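Local coordinates for protein probable N-glycosylase/DNA lyase (Thermotoga maritima, PDB 3N0U) that is probably a DNA glycosylase and lyase of the helix-hairpin-helix clan, folded as a single chain built of helices without strands, at residues R24-P29 and L209-K214; F146-G151 and K204-L209. All coordinates share one frame; numbering follows the deposited sequence.

Contact 1: residues R24-P29 and L209-K214; sequences REEAKP and LWYLVK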
loop_
_atom_site.group_PDB
_atom_site.type_symbol
_atom_site.label_atom_id
_atom_site.label_comp_id
_atom_site.label_asym_id
_atom_site.label_seq_id
_atom_site.Cartn_x
_atom_site.Cartn_y
_atom_site.Cartn_z
ATOM N N ARG A 24 6.263 -18.950 -7.483
ATOM C CA ARG A 24 5.736 -18.078 -8.524
ATOM C C ARG A 24 4.513 -18.647 -9.221
ATOM O O ARG A 24 3.511 -17.960 -9.395
ATOM C CB ARG A 24 6.821 -17.776 -9.545
ATOM C CG ARG A 24 6.450 -16.679 -10.515
ATOM C CD ARG A 24 7.604 -16.473 -11.505
ATOM N NE ARG A 24 7.506 -15.180 -12.178
ATOM C CZ ARG A 24 8.541 -14.448 -12.548
ATOM N NH1 ARG A 24 8.318 -13.287 -13.130
ATOM N NH2 ARG A 24 9.799 -14.881 -12.365
ATOM N N GLU A 25 4.574 -19.915 -9.605
ATOM C CA GLU A 25 3.498 -20.487 -10.407
ATOM C C GLU A 25 2.211 -20.512 -9.605
ATOM O O GLU A 25 1.154 -20.177 -10.112
ATOM C CB GLU A 25 3.863 -21.902 -10.834
ATOM C CG GLU A 25 2.792 -22.594 -11.652
ATOM C CD GLU A 25 3.123 -24.059 -11.913
ATOM O OE1 GLU A 25 2.206 -24.909 -11.824
ATOM O OE2 GLU A 25 4.305 -24.362 -12.202
ATOM N N GLU A 26 2.308 -20.897 -8.346
ATOM C CA GLU A 26 1.109 -21.015 -7.535
ATOM C C GLU A 26 0.537 -19.667 -7.130
ATOM O O GLU A 26 -0.674 -19.538 -6.927
ATOM C CB GLU A 26 1.350 -21.911 -6.306
ATOM C CG GLU A 26 2.203 -21.339 -5.209
ATOM C CD GLU A 26 2.647 -22.418 -4.232
ATOM O OE1 GLU A 26 2.564 -22.202 -3.005
ATOM O OE2 GLU A 26 3.104 -23.469 -4.700
ATOM N N ALA A 27 1.410 -18.677 -6.964
ATOM C CA ALA A 27 0.985 -17.366 -6.517
ATOM C C ALA A 27 0.444 -16.547 -7.669
ATOM O O ALA A 27 -0.380 -15.662 -7.465
ATOM C CB ALA A 27 2.124 -16.629 -5.823
ATOM N N LYS A 28 0.902 -16.833 -8.881
ATOM C CA LYS A 28 0.599 -15.954 -10.009
ATOM C C LYS A 28 -0.892 -15.700 -10.233
ATOM O O LYS A 28 -1.297 -14.560 -10.453
ATOM C CB LYS A 28 1.266 -16.461 -11.277
ATOM C CG LYS A 28 0.951 -15.612 -12.483
ATOM C CD LYS A 28 1.723 -16.053 -13.699
ATOM C CE LYS A 28 1.506 -15.070 -14.856
ATOM N NZ LYS A 28 2.310 -15.449 -16.046
ATOM N N PRO A 29 -1.731 -16.738 -10.172
ATOM C CA PRO A 29 -3.160 -16.440 -10.405
ATOM C C PRO A 29 -3.735 -15.498 -9.357
ATOM O O PRO A 29 -4.586 -14.650 -9.670
ATOM C CB PRO A 29 -3.849 -17.812 -10.346
ATOM C CG PRO A 29 -2.749 -18.821 -10.345
ATOM C CD PRO A 29 -1.473 -18.169 -9.942
ATOM N N LEU A 209 6.362 -11.021 -2.889
ATOM C CA LEU A 209 7.117 -10.940 -1.635
ATOM C C LEU A 209 6.218 -11.266 -0.448
ATOM O O LEU A 209 6.608 -11.969 0.490
ATOM C CB LEU A 209 7.721 -9.553 -1.455
ATOM C CG LEU A 209 8.890 -9.191 -2.375
ATOM C CD1 LEU A 209 9.306 -7.755 -2.119
ATOM C CD2 LEU A 209 10.075 -10.121 -2.176
ATOM N N TRP A 210 4.996 -10.752 -0.470
ATOM C CA TRP A 210 4.101 -11.003 0.660
ATOM C C TRP A 210 3.566 -12.427 0.707
ATOM O O TRP A 210 3.250 -12.934 1.785
ATOM C CB TRP A 210 2.952 -9.996 0.691
ATOM C CG TRP A 210 3.255 -8.826 1.565
ATOM C CD1 TRP A 210 3.693 -7.594 1.185
ATOM C CD2 TRP A 210 3.155 -8.798 2.985
ATOM N NE1 TRP A 210 3.866 -6.795 2.286
ATOM C CE2 TRP A 210 3.535 -7.512 3.406
ATOM C CE3 TRP A 210 2.770 -9.739 3.944
ATOM C CZ2 TRP A 210 3.549 -7.143 4.745
ATOM C CZ3 TRP A 210 2.776 -9.370 5.275
ATOM C CH2 TRP A 210 3.166 -8.084 5.664
ATOM N N TYR A 211 3.489 -13.082 -0.447
ATOM C CA TYR A 211 3.064 -14.479 -0.507
ATOM C C TYR A 211 3.993 -15.367 0.324
ATOM O O TYR A 211 3.569 -16.358 0.896
ATOM C CB TYR A 211 2.988 -14.967 -1.964
ATOM C CG TYR A 211 2.470 -16.373 -2.095
ATOM C CD1 TYR A 211 1.119 -16.614 -2.182
ATOM C CD2 TYR A 211 3.332 -17.472 -2.062
ATOM C CE1 TYR A 211 0.628 -17.902 -2.276
ATOM C CE2 TYR A 211 2.851 -18.745 -2.164
ATOM C CZ TYR A 211 1.493 -18.962 -2.246
ATOM O OH TYR A 211 0.989 -20.234 -2.321
ATOM N N LEU A 212 5.247 -14.976 0.422
ATOM C CA LEU A 212 6.229 -15.781 1.159
ATOM C C LEU A 212 5.857 -16.037 2.612
ATOM O O LEU A 212 6.245 -17.054 3.165
ATOM C CB LEU A 212 7.606 -15.117 1.128
ATOM C CG LEU A 212 8.255 -14.947 -0.237
ATOM C CD1 LEU A 212 9.612 -14.218 -0.064
ATOM C CD2 LEU A 212 8.440 -16.269 -0.904
ATOM N N VAL A 213 5.130 -15.112 3.236
ATOM C CA VAL A 213 4.877 -15.181 4.669
ATOM C C VAL A 213 3.947 -16.345 5.025
ATOM O O VAL A 213 4.319 -17.286 5.771
ATOM C CB VAL A 213 4.229 -13.860 5.157
ATOM C CG1 VAL A 213 3.928 -13.913 6.647
ATOM C CG2 VAL A 213 5.130 -12.678 4.832
ATOM N N LYS A 214 2.731 -16.285 4.492
ATOM C CA LYS A 214 1.683 -17.219 4.871
ATOM C C LYS A 214 0.947 -17.769 3.651
ATOM O O LYS A 214 -0.044 -18.468 3.782
ATOM C CB LYS A 214 0.685 -16.531 5.814
ATOM C CG LYS A 214 1.192 -16.400 7.246
ATOM C CD LYS A 214 0.201 -15.680 8.153
ATOM C CE LYS A 214 -0.809 -16.640 8.783
ATOM N NZ LYS A 214 -1.948 -16.975 7.879
#

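Contact 2: residues F146-G151 and K204-L209; sequences FLRNTG and KFDLYL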
loop_
_atom_site.group_PDB
_atom_site.type_symbol
_atom_site.label_atom_id
_atom_site.label_comp_id
_atom_site.label_asym_id
_atom_site.label_seq_id
_atom_site.Cartn_x
_atom_site.Cartn_y
_atom_site.Cartn_z
ATOM N N PHE A 146 -1.301 3.170 -1.677
ATOM C CA PHE A 146 -2.522 3.669 -2.298
ATOM C C PHE A 146 -2.401 3.626 -3.828
ATOM O O PHE A 146 -3.286 3.107 -4.527
ATOM C CB PHE A 146 -2.822 5.102 -1.827
ATOM C CG PHE A 146 -3.902 5.802 -2.621
ATOM C CD1 PHE A 146 -5.218 5.424 -2.505
ATOM C CD2 PHE A 146 -3.576 6.818 -3.480
ATOM C CE1 PHE A 146 -6.195 6.054 -3.230
ATOM C CE2 PHE A 146 -4.552 7.446 -4.221
ATOM C CZ PHE A 146 -5.863 7.057 -4.087
ATOM N N LEU A 147 -1.327 4.187 -4.358
ATOM C CA LEU A 147 -1.181 4.242 -5.808
ATOM C C LEU A 147 -1.139 2.838 -6.424
ATOM O O LEU A 147 -1.829 2.545 -7.409
ATOM C CB LEU A 147 0.026 5.105 -6.195
ATOM C CG LEU A 147 -0.186 6.604 -5.898
ATOM C CD1 LEU A 147 1.117 7.368 -5.979
ATOM C CD2 LEU A 147 -1.225 7.209 -6.847
ATOM N N ARG A 148 -0.382 1.937 -5.819
ATOM C CA ARG A 148 -0.327 0.568 -6.292
ATOM C C ARG A 148 -1.722 -0.063 -6.308
ATOM O O ARG A 148 -2.078 -0.784 -7.252
ATOM C CB ARG A 148 0.615 -0.235 -5.387
ATOM C CG ARG A 148 1.063 -1.580 -5.943
ATOM C CD ARG A 148 -0.002 -2.692 -5.854
ATOM N NE ARG A 148 -0.515 -2.910 -4.509
ATOM C CZ ARG A 148 0.027 -3.730 -3.615
ATOM N NH1 ARG A 148 1.131 -4.389 -3.891
ATOM N NH2 ARG A 148 -0.520 -3.851 -2.413
ATOM N N ASN A 149 -2.504 0.202 -5.251
ATOM C CA ASN A 149 -3.833 -0.373 -5.123
ATOM C C ASN A 149 -4.851 0.213 -6.126
ATOM O O ASN A 149 -5.982 -0.257 -6.213
ATOM C CB ASN A 149 -4.359 -0.280 -3.689
ATOM C CG ASN A 149 -3.756 -1.334 -2.775
ATOM O OD1 ASN A 149 -2.749 -1.935 -3.086
ATOM N ND2 ASN A 149 -4.376 -1.546 -1.651
ATOM N N THR A 150 -4.445 1.229 -6.879
ATOM C CA THR A 150 -5.265 1.750 -7.968
ATOM C C THR A 150 -4.707 1.327 -9.335
ATOM O O THR A 150 -5.169 1.796 -10.366
ATOM C CB THR A 150 -5.368 3.295 -7.937
ATOM O OG1 THR A 150 -4.130 3.890 -8.373
ATOM C CG2 THR A 150 -5.712 3.767 -6.561
ATOM N N GLY A 151 -3.711 0.449 -9.323
ATOM C CA GLY A 151 -3.164 -0.136 -10.536
ATOM C C GLY A 151 -1.763 0.310 -10.916
ATOM O O GLY A 151 -1.214 -0.179 -11.911
ATOM N N LYS A 204 3.607 -5.518 -8.691
ATOM C CA LYS A 204 3.270 -6.945 -8.603
ATOM C C LYS A 204 4.287 -7.714 -7.769
ATOM O O LYS A 204 3.934 -8.651 -7.046
ATOM C CB LYS A 204 3.188 -7.558 -10.006
ATOM C CG LYS A 204 1.940 -7.167 -10.734
ATOM C CD LYS A 204 1.782 -7.842 -12.063
ATOM C CE LYS A 204 0.525 -7.335 -12.748
ATOM N NZ LYS A 204 0.361 -7.933 -14.107
ATOM N N PHE A 205 5.548 -7.337 -7.888
ATOM C CA PHE A 205 6.614 -7.997 -7.140
ATOM C C PHE A 205 6.292 -7.959 -5.655
ATOM O O PHE A 205 6.499 -8.939 -4.947
ATOM C CB PHE A 205 7.959 -7.312 -7.411
ATOM C CG PHE A 205 9.135 -8.045 -6.862
ATOM C CD1 PHE A 205 9.425 -9.326 -7.288
ATOM C CD2 PHE A 205 9.961 -7.458 -5.922
ATOM C CE1 PHE A 205 10.514 -10.012 -6.784
ATOM C CE2 PHE A 205 11.067 -8.145 -5.422
ATOM C CZ PHE A 205 11.335 -9.419 -5.865
ATOM N N ASP A 206 5.776 -6.830 -5.188
ATOM C CA ASP A 206 5.377 -6.702 -3.779
ATOM C C ASP A 206 4.451 -7.836 -3.344
ATOM O O ASP A 206 4.562 -8.353 -2.226
ATOM C CB ASP A 206 4.653 -5.375 -3.549
ATOM C CG ASP A 206 4.155 -5.224 -2.138
ATOM O OD1 ASP A 206 4.969 -4.869 -1.251
ATOM O OD2 ASP A 206 2.950 -5.439 -1.922
ATOM N N LEU A 207 3.511 -8.208 -4.208
ATOM C CA LEU A 207 2.568 -9.273 -3.853
ATOM C C LEU A 207 3.232 -10.636 -3.808
ATOM O O LEU A 207 2.877 -11.462 -2.978
ATOM C CB LEU A 207 1.376 -9.291 -4.788
ATOM C CG LEU A 207 0.545 -8.013 -4.742
ATOM C CD1 LEU A 207 -0.596 -8.156 -5.726
ATOM C CD2 LEU A 207 0.014 -7.746 -3.330
ATOM N N TYR A 208 4.205 -10.873 -4.679
ATOM C CA TYR A 208 4.967 -12.112 -4.587
ATOM C C TYR A 208 5.755 -12.143 -3.269
ATOM O O TYR A 208 5.810 -13.175 -2.609
ATOM C CB TYR A 208 5.887 -12.283 -5.805
ATOM C CG TYR A 208 5.150 -12.640 -7.072
ATOM C CD1 TYR A 208 4.755 -13.940 -7.327
ATOM C CD2 TYR A 208 4.869 -11.677 -8.031
ATOM C CE1 TYR A 208 4.087 -14.270 -8.497
ATOM C CE2 TYR A 208 4.194 -11.995 -9.195
ATOM C CZ TYR A 208 3.820 -13.299 -9.421
ATOM O OH TYR A 208 3.143 -13.647 -10.551
ATOM N N LEU A 209 6.362 -11.021 -2.889
ATOM C CA LEU A 209 7.117 -10.940 -1.635
ATOM C C LEU A 209 6.218 -11.266 -0.448
ATOM O O LEU A 209 6.608 -11.969 0.490
ATOM C CB LEU A 209 7.721 -9.553 -1.455
ATOM C CG LEU A 209 8.890 -9.191 -2.375
ATOM C CD1 LEU A 209 9.306 -7.755 -2.119
ATOM C CD2 LEU A 209 10.075 -10.121 -2.176
HETATM O O HOH W 1 0.919 -5.146 -0.205
#

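Contact 1: residues R24-P29 and L209-K214
Tyr211 sends its ring from helix 202-214 onto helix 13-44, where two consecutive residues receive it in different ways: Ala27 lies over a face and Glu26 meets the edge. The methyl carbon CB of Ala27 stands 3.8 Å from the Tyr211 ring centroid and only 14° off the ring normal, a CH-pi contact displaced toward the rim, with CG and CD1 nearest. With CG anti to the backbone N (chi1 -176°), the Tyr211 ring extends toward helix 13-44. At the far end the hydroxyl donates to Glu26, with Tyr211 OH 2.6 Å from Glu26 OE1, a short bond that uses the anti lone pair of the carboxylate. OE1 lies in the ring plane, but the two planar groups are turned almost perpendicular, 86° apart. The Glu26 chain also runs across the tyrosine at about a right angle and brings its CG within 3.3 Å of Tyr211 OH. The methyl group is buried, whereas the glutamate lies at the protein surface. Beside this pair Tyr211 also packs on Ile23, and Leu212 touches Leu20 and Ile23 of helix 13-44 and Leu165 of helix 160-168, placing Leu212 between the two helices.

Contact 2: residues F146-G151 and K204-L209
Arg148 bridges to Asp206 from the C-terminal end of helix 140-148, which closes in a Schellman motif with Gly151, at positive phi, as its C-prime residue. Helices 124-134 and 140-148, with a sodium ion bound at Val132, Ala135 and Ile138 where one gives way to the other, are consistent with the helix-hairpin-helix motif of this clan.

The ionic link is a buried, single-nitrogen salt bridge: Arg148 NH1 lies 2.9 Å from Asp206 OD2. It comes from above the carboxylate plane, and the guanidinium and carboxylate planes are inclined by 57°. NH1 also donates to the backbone O of Gly203, so two acceptors, one of them charged, hold it.

Hydrogen bonds to a neutral amide help fix the rotation of the guanidinium. The Arg148 chain bends at chi2 (-77°) and chi3 (-55°), folding the group back so that Asn149 OD1 is gripped side-on, 2.8 Å from Arg148 NE and 3.0 Å from Arg148 NH2, in the guanidinium plane. Asn149 ND2 is in turn held by Glu53 and by the backbone O of Lys219, making this amide a second-shell support for the arginine.

A water adds an indirect link. It accepts from Arg148 NH2 at 2.9 Å, in the guanidinium plane, and donates to Asp206 OD2 at 2.7 Å, giving that oxygen a second donor.

Van der Waals packing adds one neighbour: the branch methyl Leu207 CD2 approaches the guanidinium obliquely, 3.6 Å from Arg148 NH1.

Overall arrangement
Both contacts use helix 202-214, and their segments on it meet at Leu209. Contact 2 takes the earlier turns of this helix and contact 1 its last ones, their centres lying about 13 Å apart. Along the chain the pairing of 146-151 with 204-209 is nested inside the long loop closed by 24-29 and 209-214. Contact 2 is buried, its centre about 7 Å from the centre of the chain, while the centre of contact 1 lies about 17 Å from it. Tyr208 joins them directly, packing on Lys28 and Ala27. A helix near the C-terminus thus packs against both the N-terminal helix 13-44 and the end of helix 140-148.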